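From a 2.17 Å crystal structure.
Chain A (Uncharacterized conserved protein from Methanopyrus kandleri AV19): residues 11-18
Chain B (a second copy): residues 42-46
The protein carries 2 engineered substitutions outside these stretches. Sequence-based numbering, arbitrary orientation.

Chain A 11-18: HGTGDTVV
Chain B 42-46: EPFYS

The contact between these two copies of one protein is a small packing of a helix end, led by the Phe B44 ring, against the backbone of a β-hairpin turn, pinned by a single backbone hydrogen bond, with 302 Å² buried over both sides. In chain A, strand residues 11-13 and 16-18 run antiparallel and are joined by a type II' β turn from Thr A13 to Thr A16. The ladder is regular: His A11 N to Val A18 O is 3.0 Å and Val A18 N to His A11 O is 2.9 Å, while Thr A13 N to Thr A16 O is 2.8 Å and Thr A16 N to Thr A13 O is 3.0 Å, all hydrogen bonds. At the turn corners Gly A14 has phi/psi 57/-117, a positive phi that favours glycine, and Asp A15 follows at -101/7; the strand residues have phi from -149 to -101 and psi from 122 to 141.

Chain B supplies helical residues 42-45, with phi/psi running from -50/-49 at Glu B42 through -62/-35 and -87/-35 to -104/-16 at Tyr B45. Ser B46 then leaves the helix at -56/157. Ser B46 N donates to Glu B42 O at 3.0 Å, and Ser B46 OG, with chi1 -65° (m), donates to the same Glu B42 O at 2.6 Å, so one carbonyl receives both bonds where the helix ends. Pro B43 has a C-gamma exo ring.

The backbones come closest in register at Thr A13 and Phe B44, whose CA atoms are 4.4 Å apart. Here the turn meets the helix directly: Gly A14 N donates to Phe B44 O at 3.0 Å with a nearly linear N-H...O angle of 168°. This bond joins the first corner of the turn to a carbonyl near the end of the helix.

Phe B44 loses 105 Å² to the hairpin. Its CA-to-CB bond points sideways, but chi1 -78° (m) and chi2 -88° bring the ring end nearer. Phe B44 CE1 lies 3.4 Å from Gly A12 CA, and Phe B44 CD1 lies 3.6 Å from Thr A13 N. Gly A12, at -111/131, leaves space for this approach; an ideal CB there would point toward chain B and clash with Phe B44 CE1 at 2.4 Å. At the ring edge, Val A17 CG2 (chi1 171°, t) makes an apolar contact with Phe B44 CE1 at 3.7 Å, and Thr A16 O lies 3.9 Å from the same CE1.

The CA-to-CB bond of Tyr B45 points away from the hairpin, yet with chi1 -63° (m) and chi2 -81° its end comes nearer. Tyr B45 OH lies 3.6 Å from Gly A14 O and 4.1 Å from Asp A15 OD1 (chi1 -59°, m; chi2 -66°); these are polar neighbours rather than hydrogen bonds, and the hydroxyl is satisfied elsewhere in the structure. Thr A13, with chi1 off-well at 30°, directs its CA-to-CB bond away.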

# COMPACT_ATOMS: atom_id res chain seq x y z
N HIS A 11 -4.84 -4.92 4.48
CA HIS A 11 -3.53 -5.31 4.98
C HIS A 11 -2.67 -4.07 5.29
O HIS A 11 -2.62 -3.12 4.51
CB HIS A 11 -2.81 -6.17 3.95
CG HIS A 11 -1.71 -6.98 4.54
ND1 HIS A 11 -1.93 -8.11 5.29
CD2 HIS A 11 -0.37 -6.79 4.55
CE1 HIS A 11 -0.78 -8.60 5.72
NE2 HIS A 11 0.18 -7.81 5.28
N GLY A 12 -2.03 -4.08 6.46
CA GLY A 12 -1.12 -3.03 6.84
C GLY A 12 0.32 -3.52 6.88
O GLY A 12 0.60 -4.56 7.48
N THR A 13 1.23 -2.77 6.24
CA THR A 13 2.65 -3.04 6.28
C THR A 13 3.48 -1.76 6.18
O THR A 13 3.12 -0.86 5.43
CB THR A 13 3.07 -4.06 5.20
OG1 THR A 13 2.21 -3.94 4.06
CG2 THR A 13 2.93 -5.48 5.78
N GLY A 14 4.57 -1.68 6.94
CA GLY A 14 5.38 -0.45 6.99
C GLY A 14 4.56 0.76 7.42
O GLY A 14 4.04 0.81 8.54
N ASP A 15 4.46 1.74 6.52
CA ASP A 15 3.72 3.00 6.81
C ASP A 15 2.34 3.04 6.20
O ASP A 15 1.67 4.07 6.29
CB ASP A 15 4.49 4.19 6.26
CG ASP A 15 5.86 4.30 6.83
OD1 ASP A 15 5.96 4.55 8.04
OD2 ASP A 15 6.84 4.16 6.09
N THR A 16 1.92 1.90 5.63
CA THR A 16 0.86 1.79 4.62
C THR A 16 -0.27 0.81 5.04
O THR A 16 -0.00 -0.35 5.39
CB THR A 16 1.45 1.25 3.27
OG1 THR A 16 2.63 1.98 2.90
CG2 THR A 16 0.44 1.36 2.14
N VAL A 17 -1.53 1.25 4.98
CA VAL A 17 -2.67 0.33 5.09
C VAL A 17 -3.38 0.41 3.76
O VAL A 17 -3.76 1.49 3.30
CB VAL A 17 -3.64 0.69 6.24
CG1 VAL A 17 -4.92 -0.16 6.18
CG2 VAL A 17 -3.00 0.54 7.57
N VAL A 18 -3.49 -0.74 3.11
CA VAL A 18 -4.23 -0.87 1.90
C VAL A 18 -5.61 -1.48 2.17
O VAL A 18 -5.73 -2.59 2.75
CB VAL A 18 -3.48 -1.71 0.82
CG1 VAL A 18 -4.14 -1.50 -0.56
CG2 VAL A 18 -2.01 -1.26 0.69
N GLU B 42 5.11 -5.71 15.37
CA GLU B 42 5.15 -6.94 14.58
C GLU B 42 4.21 -6.94 13.38
O GLU B 42 4.66 -7.24 12.26
CB GLU B 42 4.89 -8.16 15.47
CG GLU B 42 5.86 -8.30 16.64
CD GLU B 42 6.38 -9.72 16.77
OE1 GLU B 42 7.39 -10.06 16.09
OE2 GLU B 42 5.77 -10.50 17.55
N PRO B 43 2.91 -6.56 13.57
CA PRO B 43 2.02 -6.64 12.41
C PRO B 43 2.46 -5.72 11.29
O PRO B 43 2.33 -6.08 10.14
CB PRO B 43 0.66 -6.21 12.97
CG PRO B 43 0.76 -6.34 14.41
CD PRO B 43 2.19 -6.04 14.75
N PHE B 44 3.01 -4.55 11.60
CA PHE B 44 3.48 -3.66 10.54
C PHE B 44 4.93 -3.92 10.08
O PHE B 44 5.23 -3.82 8.88
CB PHE B 44 3.22 -2.17 10.90
CG PHE B 44 1.76 -1.75 10.69
CD1 PHE B 44 1.33 -1.26 9.46
CD2 PHE B 44 0.82 -1.88 11.71
CE1 PHE B 44 0.01 -0.90 9.25
CE2 PHE B 44 -0.53 -1.54 11.51
CZ PHE B 44 -0.93 -1.04 10.28
N TYR B 45 5.81 -4.30 11.00
CA TYR B 45 7.26 -4.30 10.70
C TYR B 45 7.93 -5.66 10.43
O TYR B 45 9.02 -5.70 9.86
CB TYR B 45 8.04 -3.42 11.70
CG TYR B 45 7.59 -1.98 11.61
CD1 TYR B 45 8.08 -1.15 10.59
CD2 TYR B 45 6.61 -1.48 12.46
CE1 TYR B 45 7.64 0.15 10.47
CE2 TYR B 45 6.15 -0.17 12.34
CZ TYR B 45 6.67 0.64 11.35
OH TYR B 45 6.21 1.95 11.24
N SER B 46 7.26 -6.74 10.80
CA SER B 46 7.77 -8.08 10.56
C SER B 46 8.11 -8.38 9.10
O SER B 46 7.59 -7.76 8.19
CB SER B 46 6.76 -9.10 11.07
OG SER B 46 6.64 -8.98 12.47